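Local coordinates for protein phosphodiesterase (Salpingoeca rosetta, PDB 7CJ3) that binds retinal inside a bundle of transmembrane helices and belongs to the bacteriorhodopsin-like family of membrane proteins, at residues Gly146-Ala151 / Gly201-Ala206; Tyr194-Met199 / Cys227-Ser232; Gly93-Val98 / Leu142-Leu147. All coordinates share one frame; numbering follows the deposited sequence.

Contact 1 of 3, residues Gly146-Ala151 / Gly201-Ala206. With OLC ((2R)-2,3-dihydroxypropyl (9Z)-octadec-9-enoate), chain N.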
loop_
_atom_site.group_PDB
_atom_site.type_symbol
_atom_site.label_atom_id
_atom_site.label_comp_id
_atom_site.label_asym_id
_atom_site.label_seq_id
_atom_site.Cartn_x
_atom_site.Cartn_y
_atom_site.Cartn_z
ATOM N N GLY B 146 -19.949 11.268 9.698
ATOM C CA GLY B 146 -20.721 12.240 10.507
ATOM C C GLY B 146 -19.973 13.548 10.756
ATOM O O GLY B 146 -20.577 14.615 10.571
ATOM N N LEU B 147 -18.699 13.489 11.143
ATOM C CA LEU B 147 -17.893 14.710 11.396
ATOM C C LEU B 147 -17.687 15.469 10.089
ATOM O O LEU B 147 -17.828 16.712 10.108
ATOM C CB LEU B 147 -16.550 14.334 12.028
ATOM C CG LEU B 147 -16.636 13.642 13.387
ATOM C CD1 LEU B 147 -15.236 13.496 13.973
ATOM C CD2 LEU B 147 -17.570 14.397 14.324
ATOM N N ALA B 148 -17.363 14.753 9.012
ATOM C CA ALA B 148 -17.134 15.330 7.663
ATOM C C ALA B 148 -18.381 16.085 7.185
ATOM O O ALA B 148 -18.210 17.112 6.500
ATOM C CB ALA B 148 -16.759 14.249 6.681
ATOM N N SER B 149 -19.577 15.607 7.547
ATOM C CA SER B 149 -20.871 16.091 7.017
ATOM C C SER B 149 -21.704 16.844 8.077
ATOM O O SER B 149 -22.856 17.210 7.757
ATOM C CB SER B 149 -21.630 14.913 6.414
ATOM O OG SER B 149 -22.011 13.936 7.391
ATOM N N ARG B 150 -21.165 17.063 9.287
ATOM C CA ARG B 150 -21.856 17.741 10.421
ATOM C C ARG B 150 -23.286 17.214 10.542
ATOM O O ARG B 150 -24.218 18.024 10.581
ATOM C CB ARG B 150 -21.858 19.263 10.207
ATOM C CG ARG B 150 -20.495 19.863 9.887
ATOM C CD ARG B 150 -19.558 20.053 11.055
ATOM N NE ARG B 150 -18.478 20.893 10.602
ATOM C CZ ARG B 150 -17.574 21.478 11.378
ATOM N NH1 ARG B 150 -17.586 21.265 12.682
ATOM N NH2 ARG B 150 -16.613 22.227 10.863
ATOM N N ALA B 151 -23.470 15.895 10.582
ATOM C CA ALA B 151 -24.792 15.223 10.615
ATOM C C ALA B 151 -25.334 15.212 12.040
ATOM O O ALA B 151 -24.531 15.453 12.979
ATOM C CB ALA B 151 -24.663 13.816 10.110
ATOM N N GLY B 201 -27.443 10.070 2.111
ATOM C CA GLY B 201 -28.304 11.170 2.585
ATOM C C GLY B 201 -27.542 12.271 3.302
ATOM O O GLY B 201 -27.666 13.448 2.900
ATOM N N MET B 202 -26.789 11.919 4.345
ATOM C CA MET B 202 -26.200 12.908 5.295
ATOM C C MET B 202 -25.079 13.696 4.606
ATOM O O MET B 202 -24.944 14.896 4.904
ATOM C CB MET B 202 -25.698 12.241 6.583
ATOM C CG MET B 202 -24.510 11.325 6.408
ATOM S SD MET B 202 -23.781 10.821 8.014
ATOM C CE MET B 202 -25.068 9.749 8.654
ATOM N N PHE B 203 -24.332 13.064 3.696
ATOM C CA PHE B 203 -23.371 13.755 2.799
ATOM C C PHE B 203 -24.104 14.739 1.881
ATOM O O PHE B 203 -23.535 15.814 1.624
ATOM C CB PHE B 203 -22.613 12.760 1.941
ATOM C CG PHE B 203 -21.417 12.182 2.633
ATOM C CD1 PHE B 203 -20.292 12.955 2.842
ATOM C CD2 PHE B 203 -21.417 10.869 3.080
ATOM C CE1 PHE B 203 -19.174 12.414 3.458
ATOM C CE2 PHE B 203 -20.303 10.341 3.720
ATOM C CZ PHE B 203 -19.183 11.115 3.892
ATOM N N GLY B 204 -25.293 14.356 1.394
ATOM C CA GLY B 204 -26.166 15.192 0.558
ATOM C C GLY B 204 -26.680 16.417 1.308
ATOM O O GLY B 204 -26.556 17.550 0.770
ATOM N N LYS B 205 -27.254 16.222 2.500
ATOM C CA LYS B 205 -27.737 17.340 3.348
ATOM C C LYS B 205 -26.630 18.408 3.415
ATOM O O LYS B 205 -26.934 19.621 3.195
ATOM C CB LYS B 205 -28.174 16.809 4.714
ATOM C CG LYS B 205 -29.484 16.045 4.701
ATOM C CD LYS B 205 -29.674 15.131 5.888
ATOM C CE LYS B 205 -30.889 14.233 5.730
ATOM N NZ LYS B 205 -31.157 13.393 6.926
ATOM N N ALA B 206 -25.364 17.983 3.518
ATOM C CA ALA B 206 -24.179 18.831 3.800
ATOM C C ALA B 206 -23.612 19.463 2.526
ATOM O O ALA B 206 -22.889 20.450 2.644
ATOM C CB ALA B 206 -23.129 18.016 4.494
HETATM C C18 OLC N . -24.904 -4.271 -4.060
HETATM C C10 OLC N . -26.917 5.596 -3.211
HETATM C C9 OLC N . -27.527 6.656 -3.787
HETATM C C17 OLC N . -25.664 -2.987 -4.381
HETATM C C11 OLC N . -27.556 4.282 -2.868
HETATM C C8 OLC N . -28.959 6.768 -4.190
HETATM C C24 OLC N . -29.580 16.842 -3.044
HETATM C C16 OLC N . -25.500 -1.822 -3.384
HETATM C C12 OLC N . -26.534 3.167 -2.896
HETATM C C7 OLC N . -29.387 8.229 -4.258
HETATM C C15 OLC N . -26.609 -0.761 -3.516
HETATM C C13 OLC N . -27.163 1.804 -3.319
HETATM C C6 OLC N . -30.862 8.432 -3.894
HETATM C C14 OLC N . -26.099 0.660 -3.251
HETATM C C5 OLC N . -31.227 8.456 -2.388
HETATM C C4 OLC N . -30.818 9.697 -1.528
HETATM C C3 OLC N . -30.425 10.979 -2.291
HETATM C C2 OLC N . -29.621 12.034 -1.497
HETATM C C21 OLC N . -27.625 15.178 -2.989
HETATM C C1 OLC N . -28.796 12.924 -2.458
HETATM C C22 OLC N . -28.111 16.591 -3.410
HETATM O O19 OLC N . -28.355 12.454 -3.514
HETATM O O25 OLC N . -29.826 18.235 -3.148
HETATM O O23 OLC N . -27.292 17.648 -2.850
HETATM O O20 OLC N . -28.534 14.364 -2.202
#

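Contact 2 of 3, residues Tyr194-Met199 / Cys227-Ser232. With OLC ((2R)-2,3-dihydroxypropyl (9Z)-octadec-9-enoate), chain O.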
loop_
_atom_site.group_PDB
_atom_site.type_symbol
_atom_site.label_atom_id
_atom_site.label_comp_id
_atom_site.label_asym_id
_atom_site.label_seq_id
_atom_site.Cartn_x
_atom_site.Cartn_y
_atom_site.Cartn_z
ATOM N N TYR B 194 -30.027 -0.029 3.643
ATOM C CA TYR B 194 -30.548 1.011 4.555
ATOM C C TYR B 194 -29.390 1.937 4.959
ATOM O O TYR B 194 -29.544 3.184 4.967
ATOM C CB TYR B 194 -31.258 0.352 5.740
ATOM C CG TYR B 194 -31.512 1.288 6.896
ATOM C CD1 TYR B 194 -32.671 2.046 6.975
ATOM C CD2 TYR B 194 -30.574 1.428 7.904
ATOM C CE1 TYR B 194 -32.888 2.929 8.023
ATOM C CE2 TYR B 194 -30.756 2.329 8.939
ATOM C CZ TYR B 194 -31.921 3.073 9.006
ATOM O OH TYR B 194 -32.084 3.932 10.053
ATOM N N VAL B 195 -28.244 1.337 5.280
ATOM C CA VAL B 195 -27.025 2.042 5.768
ATOM C C VAL B 195 -26.465 2.931 4.651
ATOM O O VAL B 195 -26.215 4.145 4.916
ATOM C CB VAL B 195 -25.983 1.021 6.272
ATOM C CG1 VAL B 195 -24.585 1.619 6.377
ATOM C CG2 VAL B 195 -26.390 0.400 7.604
ATOM N N MET B 196 -26.230 2.359 3.462
ATOM C CA MET B 196 -25.611 3.099 2.330
ATOM C C MET B 196 -26.520 4.267 1.906
ATOM O O MET B 196 -25.979 5.318 1.483
ATOM C CB MET B 196 -25.352 2.184 1.132
ATOM C CG MET B 196 -24.215 1.172 1.346
ATOM S SD MET B 196 -22.532 1.890 1.500
ATOM C CE MET B 196 -22.402 1.967 3.289
ATOM N N LEU B 197 -27.844 4.101 2.027
ATOM C CA LEU B 197 -28.833 5.106 1.570
ATOM C C LEU B 197 -28.768 6.310 2.507
ATOM O O LEU B 197 -28.771 7.462 1.997
ATOM C CB LEU B 197 -30.247 4.506 1.555
ATOM C CG LEU B 197 -30.755 3.975 0.209
ATOM C CD1 LEU B 197 -32.039 3.176 0.386
ATOM C CD2 LEU B 197 -30.953 5.106 -0.807
ATOM N N HIS B 198 -28.738 6.044 3.819
ATOM C CA HIS B 198 -28.714 7.083 4.877
ATOM C C HIS B 198 -27.342 7.744 4.912
ATOM O O HIS B 198 -27.301 8.978 5.124
ATOM C CB HIS B 198 -29.140 6.522 6.227
ATOM C CG HIS B 198 -30.620 6.467 6.392
ATOM N ND1 HIS B 198 -31.371 5.381 6.013
ATOM C CD2 HIS B 198 -31.481 7.383 6.900
ATOM C CE1 HIS B 198 -32.643 5.627 6.312
ATOM N NE2 HIS B 198 -32.732 6.853 6.844
ATOM N N MET B 199 -26.272 6.980 4.685
ATOM C CA MET B 199 -24.908 7.555 4.548
ATOM C C MET B 199 -24.905 8.550 3.385
ATOM O O MET B 199 -24.383 9.679 3.573
ATOM C CB MET B 199 -23.861 6.480 4.268
ATOM C CG MET B 199 -22.462 7.031 4.169
ATOM S SD MET B 199 -21.925 7.440 2.463
ATOM C CE MET B 199 -22.309 5.897 1.628
ATOM N N CYS B 227 -19.300 8.227 -2.840
ATOM C CA CYS B 227 -19.076 7.355 -4.029
ATOM C C CYS B 227 -18.025 6.301 -3.659
ATOM O O CYS B 227 -18.188 5.134 -4.004
ATOM C CB CYS B 227 -18.634 8.157 -5.252
ATOM S SG CYS B 227 -19.886 9.234 -6.013
ATOM N N GLU B 228 -16.976 6.698 -2.944
ATOM C CA GLU B 228 -15.866 5.791 -2.576
ATOM C C GLU B 228 -16.410 4.627 -1.731
ATOM O O GLU B 228 -16.036 3.470 -2.036
ATOM C CB GLU B 228 -14.797 6.568 -1.821
ATOM C CG GLU B 228 -13.465 5.849 -1.727
ATOM C CD GLU B 228 -13.277 4.860 -0.589
ATOM O OE1 GLU B 228 -12.404 4.000 -0.781
ATOM O OE2 GLU B 228 -13.963 4.931 0.471
ATOM N N ILE B 229 -17.242 4.942 -0.718
ATOM C CA ILE B 229 -17.790 4.002 0.296
ATOM C C ILE B 229 -18.688 2.978 -0.410
ATOM O O ILE B 229 -18.540 1.756 -0.170
ATOM C CB ILE B 229 -18.497 4.815 1.407
ATOM C CG1 ILE B 229 -17.454 5.576 2.243
ATOM C CG2 ILE B 229 -19.384 3.945 2.301
ATOM C CD1 ILE B 229 -18.002 6.733 3.024
ATOM N N VAL B 230 -19.539 3.455 -1.316
ATOM C CA VAL B 230 -20.481 2.617 -2.107
ATOM C C VAL B 230 -19.677 1.676 -3.017
ATOM O O VAL B 230 -19.982 0.458 -3.051
ATOM C CB VAL B 230 -21.469 3.502 -2.886
ATOM C CG1 VAL B 230 -22.297 2.696 -3.895
ATOM C CG2 VAL B 230 -22.381 4.270 -1.936
ATOM N N MET B 231 -18.663 2.187 -3.717
ATOM C CA MET B 231 -17.912 1.336 -4.663
ATOM C C MET B 231 -17.175 0.273 -3.852
ATOM O O MET B 231 -17.435 -0.923 -4.092
ATOM C CB MET B 231 -16.963 2.177 -5.522
ATOM C CG MET B 231 -15.818 1.464 -6.205
ATOM S SD MET B 231 -16.227 0.820 -7.863
ATOM C CE MET B 231 -15.344 -0.746 -7.896
ATOM N N SER B 232 -16.365 0.689 -2.868
ATOM C CA SER B 232 -15.442 -0.184 -2.093
ATOM C C SER B 232 -16.202 -1.170 -1.194
ATOM O O SER B 232 -15.905 -2.345 -1.267
ATOM C CB SER B 232 -14.474 0.640 -1.297
ATOM O OG SER B 232 -15.136 1.568 -0.460
HETATM C C18 OLC O . -33.447 -9.780 -0.159
HETATM C C10 OLC O . -33.861 -1.744 2.865
HETATM C C9 OLC O . -33.962 -0.508 3.355
HETATM C C17 OLC O . -34.720 -9.056 0.252
HETATM C C11 OLC O . -34.103 -2.124 1.427
HETATM C C8 OLC O . -34.373 0.682 2.538
HETATM C C24 OLC O . -40.660 6.851 3.091
HETATM C C16 OLC O . -34.366 -7.707 0.892
HETATM C C12 OLC O . -34.470 -3.604 1.370
HETATM C C7 OLC O . -34.288 1.981 3.352
HETATM C C15 OLC O . -35.207 -6.519 0.384
HETATM C C13 OLC O . -33.581 -4.465 0.463
HETATM C C6 OLC O . -35.241 2.979 2.708
HETATM C C14 OLC O . -34.389 -5.459 -0.398
HETATM C C5 OLC O . -34.828 4.436 2.804
HETATM C C4 OLC O . -34.697 4.858 4.247
HETATM C C3 OLC O . -36.008 4.923 5.045
HETATM C C2 OLC O . -37.046 5.900 4.458
HETATM C C21 OLC O . -39.801 8.198 5.027
HETATM C C1 OLC O . -37.958 6.501 5.525
HETATM C C22 OLC O . -39.976 8.165 3.501
HETATM O O19 OLC O . -38.280 5.854 6.508
HETATM O O25 OLC O . -40.046 6.282 1.927
HETATM O O23 OLC O . -40.730 9.316 3.050
HETATM O O20 OLC O . -38.461 7.871 5.405
#

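Contact 3 of 3, residues Gly93-Val98 / Leu142-Leu147. With OLC ((2R)-2,3-dihydroxypropyl (9Z)-octadec-9-enoate), chain Q.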
loop_
_atom_site.group_PDB
_atom_site.type_symbol
_atom_site.label_atom_id
_atom_site.label_comp_id
_atom_site.label_asym_id
_atom_site.label_seq_id
_atom_site.Cartn_x
_atom_site.Cartn_y
_atom_site.Cartn_z
ATOM N N GLY B 93 -6.758 11.693 12.441
ATOM C CA GLY B 93 -6.499 10.894 13.657
ATOM C C GLY B 93 -7.302 9.607 13.654
ATOM O O GLY B 93 -6.682 8.531 13.893
ATOM N N ILE B 94 -8.604 9.693 13.347
ATOM C CA ILE B 94 -9.557 8.530 13.314
ATOM C C ILE B 94 -9.109 7.528 12.234
ATOM O O ILE B 94 -9.218 6.291 12.448
ATOM C CB ILE B 94 -11.023 8.984 13.119
ATOM C CG1 ILE B 94 -11.436 10.056 14.137
ATOM C CG2 ILE B 94 -11.966 7.801 13.160
ATOM C CD1 ILE B 94 -12.906 10.359 14.221
ATOM N N LEU B 95 -8.577 8.025 11.122
ATOM C CA LEU B 95 -8.126 7.147 10.021
ATOM C C LEU B 95 -6.844 6.408 10.438
ATOM O O LEU B 95 -6.660 5.239 10.023
ATOM C CB LEU B 95 -7.964 8.009 8.767
ATOM C CG LEU B 95 -9.285 8.592 8.271
ATOM C CD1 LEU B 95 -9.119 9.293 6.928
ATOM C CD2 LEU B 95 -10.366 7.521 8.193
ATOM N N ALA B 96 -6.009 7.046 11.259
ATOM C CA ALA B 96 -4.766 6.443 11.781
ATOM C C ALA B 96 -5.088 5.189 12.614
ATOM O O ALA B 96 -4.419 4.181 12.373
ATOM C CB ALA B 96 -3.998 7.473 12.559
ATOM N N TYR B 97 -6.092 5.238 13.516
ATOM C CA TYR B 97 -6.499 4.106 14.398
ATOM C C TYR B 97 -7.126 2.985 13.562
ATOM O O TYR B 97 -6.747 1.794 13.712
ATOM C CB TYR B 97 -7.467 4.546 15.505
ATOM C CG TYR B 97 -6.794 5.326 16.614
ATOM C CD1 TYR B 97 -6.951 6.700 16.765
ATOM C CD2 TYR B 97 -5.991 4.667 17.539
ATOM C CE1 TYR B 97 -6.315 7.392 17.792
ATOM C CE2 TYR B 97 -5.336 5.342 18.558
ATOM C CZ TYR B 97 -5.494 6.712 18.685
ATOM O OH TYR B 97 -4.842 7.353 19.707
ATOM N N VAL B 98 -8.071 3.346 12.695
ATOM C CA VAL B 98 -8.758 2.353 11.829
ATOM C C VAL B 98 -7.711 1.590 11.025
ATOM O O VAL B 98 -7.759 0.350 11.020
ATOM C CB VAL B 98 -9.861 2.900 10.921
ATOM C CG1 VAL B 98 -11.050 3.374 11.745
ATOM C CG2 VAL B 98 -9.371 3.978 9.988
ATOM N N LEU B 142 -18.068 5.182 9.856
ATOM C CA LEU B 142 -19.397 5.820 9.745
ATOM C C LEU B 142 -19.441 7.058 10.644
ATOM O O LEU B 142 -19.984 8.083 10.202
ATOM C CB LEU B 142 -20.484 4.805 10.127
ATOM C CG LEU B 142 -20.777 3.757 9.061
ATOM C CD1 LEU B 142 -21.728 2.704 9.598
ATOM C CD2 LEU B 142 -21.324 4.415 7.797
ATOM N N TYR B 143 -18.893 6.976 11.860
ATOM C CA TYR B 143 -18.865 8.114 12.812
ATOM C C TYR B 143 -18.019 9.229 12.190
ATOM O O TYR B 143 -18.343 10.409 12.333
ATOM C CB TYR B 143 -18.359 7.680 14.191
ATOM C CG TYR B 143 -17.920 8.825 15.073
ATOM C CD1 TYR B 143 -18.837 9.539 15.828
ATOM C CD2 TYR B 143 -16.590 9.218 15.119
ATOM C CE1 TYR B 143 -18.441 10.607 16.616
ATOM C CE2 TYR B 143 -16.178 10.280 15.903
ATOM C CZ TYR B 143 -17.110 10.988 16.639
ATOM O OH TYR B 143 -16.705 12.043 17.404
ATOM N N TRP B 144 -16.936 8.852 11.518
ATOM C CA TRP B 144 -16.044 9.779 10.784
ATOM C C TRP B 144 -16.834 10.490 9.669
ATOM O O TRP B 144 -16.569 11.685 9.392
ATOM C CB TRP B 144 -14.860 8.973 10.247
ATOM C CG TRP B 144 -13.837 9.740 9.474
ATOM C CD1 TRP B 144 -12.632 10.162 9.923
ATOM C CD2 TRP B 144 -13.913 10.122 8.089
ATOM N NE1 TRP B 144 -11.951 10.804 8.924
ATOM C CE2 TRP B 144 -12.706 10.787 7.781
ATOM C CE3 TRP B 144 -14.877 9.977 7.074
ATOM C CZ2 TRP B 144 -12.442 11.300 6.506
ATOM C CZ3 TRP B 144 -14.606 10.471 5.819
ATOM C CH2 TRP B 144 -13.406 11.126 5.536
ATOM N N CYS B 145 -17.768 9.784 9.030
ATOM C CA CYS B 145 -18.581 10.323 7.912
ATOM C C CYS B 145 -19.434 11.461 8.465
ATOM O O CYS B 145 -19.585 12.484 7.732
ATOM C CB CYS B 145 -19.444 9.247 7.254
ATOM S SG CYS B 145 -18.515 8.082 6.208
ATOM N N GLY B 146 -19.949 11.268 9.698
ATOM C CA GLY B 146 -20.721 12.240 10.507
ATOM C C GLY B 146 -19.973 13.548 10.756
ATOM O O GLY B 146 -20.577 14.615 10.571
ATOM N N LEU B 147 -18.699 13.489 11.143
ATOM C CA LEU B 147 -17.893 14.710 11.396
ATOM C C LEU B 147 -17.687 15.469 10.089
ATOM O O LEU B 147 -17.828 16.712 10.108
ATOM C CB LEU B 147 -16.550 14.334 12.028
ATOM C CG LEU B 147 -16.636 13.642 13.387
ATOM C CD1 LEU B 147 -15.236 13.496 13.973
ATOM C CD2 LEU B 147 -17.570 14.397 14.324
HETATM C C18 OLC Q . 3.457 3.156 11.445
HETATM C C10 OLC Q . -2.781 2.497 16.075
HETATM C C9 OLC Q . -2.748 3.837 16.097
HETATM C C17 OLC Q . 3.132 1.754 11.936
HETATM C C11 OLC Q . -1.608 1.814 15.416
HETATM C C8 OLC Q . -1.610 4.628 15.466
HETATM C C24 OLC Q . -4.741 13.146 23.588
HETATM C C16 OLC Q . 1.756 1.636 12.632
HETATM C C12 OLC Q . -1.456 0.310 15.619
HETATM C C7 OLC Q . -1.448 6.042 16.015
HETATM C C15 OLC Q . 1.495 0.166 13.061
HETATM C C13 OLC Q . -0.058 -0.102 15.102
HETATM C C6 OLC Q . -2.717 6.884 15.993
HETATM C C14 OLC Q . 0.092 -0.178 13.570
HETATM C C5 OLC Q . -2.361 8.388 15.897
HETATM C C4 OLC Q . -2.585 9.197 17.176
HETATM C C3 OLC Q . -3.500 10.404 16.969
HETATM C C2 OLC Q . -4.269 10.772 18.247
HETATM C C21 OLC Q . -4.709 12.694 21.120
HETATM C C1 OLC Q . -3.475 11.712 19.154
HETATM C C22 OLC Q . -4.008 13.459 22.259
HETATM O O19 OLC Q . -2.277 11.553 19.358
HETATM O O25 OLC Q . -3.909 12.738 24.698
HETATM O O23 OLC Q . -2.603 13.140 22.297
HETATM O O20 OLC Q . -4.118 12.849 19.832
#

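Contact 1 of 3, residues Gly146-Ala151 / Gly201-Ala206
Ser149 and Met202 form the close-packed part of this contact, where the C-terminal part of helix 128-149 lies against the last turns of helix 178-207. Ser149 sits among Met202, Phe203 and Ala206: its CB is 3.6 Å from the carbonyl O of Met202, and Ala206 CB approaches the carbonyl O of Ser149 to 3.4 Å. Met202 CG stands between its own backbone N and carbonyl carbon (chi1 67°), and the chain runs extended at chi2 and bends at chi3. The sulphur SD of Met202 lies 3.6 Å from Ser149 OG and 3.8 Å from Ala151 CB, with the CA of Gly146 at 4.2 Å. No hydrogen bond joins the two segments; Ser149 OG is instead bonded to Cys145 O, one turn back in its own helix. The Phe203 ring widens the apolar patch, Ser149 CB and Ala148 CB reaching it obliquely, the latter 4.4 Å from CE1. Packing gives way toward the outside. Arg150 takes a positive phi (44°) in a Schellman motif at the C-terminal turn, with Ala151 N bonded to Gly146 O at 3.2 Å, and its side chain leads away from the contact. Lys205, an exposed residue, starts toward helix 128-149 but comes no closer than 6.1 Å. The backbone O of Gly204 comes nearest a bound lipid (OLC), at its O23. Around this junction, Phe203 packs on Leu222, Leu225 and Arg226 of helix 219-233, while Leu147 meets Val90 and Leu91 of helix 86-111.

Contact 2 of 3, residues Tyr194-Met199 / Cys227-Ser232
Met196 and Met199 face Ile229 and Val230 across two antiparallel helices of a microbial-rhodopsin-type transmembrane bundle; the local axes of 194-199 and 227-232 lie 10.6 Å apart at 164°. The contact between the segments is apolar, without a hydrogen bond across it. Both methionine methyls converge on one branch of Ile229: CG2 is 3.7 Å from Met196 CE and 3.6 Å from Met199 CE. The two chains get there differently, Met199 with CG anti to its backbone N (chi1 -178°), Met196 with CG anti to its carbonyl carbon, and each then bends at chi2 and chi3. Val230 closes the patch with CG2, which lies 3.9 Å from Met199 CE, while the Met196 side chain passes Val230 running the opposite way. Retinal is about 6 Å from the Met196 side chain, so this packing lies close to the retinal pocket. Hydrogen bonds run within each helix. Ser232 OG bonds to Glu228 O at 2.6 Å from above the carbonyl plane, and the backbone N of Ser232 reaches the same oxygen from the opposite face. On the outer side, Tyr194, Leu197 and His198 border a bound OLC lipid, and Tyr194 OH is bonded to Asp158. There His198 ND1 donates to Tyr194 O at 3.0 Å, with that oxygen almost exactly in the imidazole plane.

Contact 3 of 3, residues Gly93-Val98 / Leu142-Leu147
Leu95 lays its isobutyl group across the indole of Trp144, the two side chains crossing at about a right angle, where helices 86-111 and 128-149 run side by side in the rhodopsin-like bundle. Leu95 CD2 makes a CH-pi contact over the five-membered ring, 3.9 Å from its centroid and 19° off the normal, while CG lies 3.5 Å from NE1 and CD1 reaches toward the six-membered part at CZ2. Ile94 meets the same indole differently, at its edge, with CB 3.8 Å from CD1 of Trp144. Leucine and isoleucine thus take a face and an edge of one flat group. The far end of Ile94 reaches Tyr143 and Leu147, one turn apart on the other helix: its CD1 comes to the edge of the Tyr143 ring, 3.7 Å from CE2, and lies 3.9 Å from Leu147 CD1. Further out, the position of the indole is set from its own chain and by its nitrogen. Trp144 CG is anti to the backbone N (chi1 -180°), and the bond from NE1 to Leu91 O, one turn before Leu95 on helix 86-111, helps fix how the ring lies. Axes of the two segments are antiparallel at 170° and 10.8 Å apart. Beyond this layer, Trp144 also touches Leu225 of helix 219-233, and Ile94 packs on Val21 of helix 17-41. On the lipid side Tyr97 turns a ring face to a bound OLC, whose C6 stands 3.8 Å above the ring plane, over its centre.

The three contacts all belong to the bacteriorhodopsin-like helical bundle and link four helices, passing over helix 153-173, which lies between the second and third in sequence: contact 3 pairs 86-111 with 128-149, contact 1 joins 128-149 to 178-207, and contact 2 pairs 178-207 with 219-233. Along the chain contact 3 comes first and shares Gly146 and Leu147 with contact 1, whose segments alternate with those of contact 2. The centres of contacts 1 and 2 are about 12 Å apart. Those of contacts 1 and 3 are about 13 Å apart. Cys145 of contact 3 touches both others, its CB on Phe203 CE2 and its SG on Ile229 CD1, so contact 3 packs directly against each of them within the retinal-binding bundle.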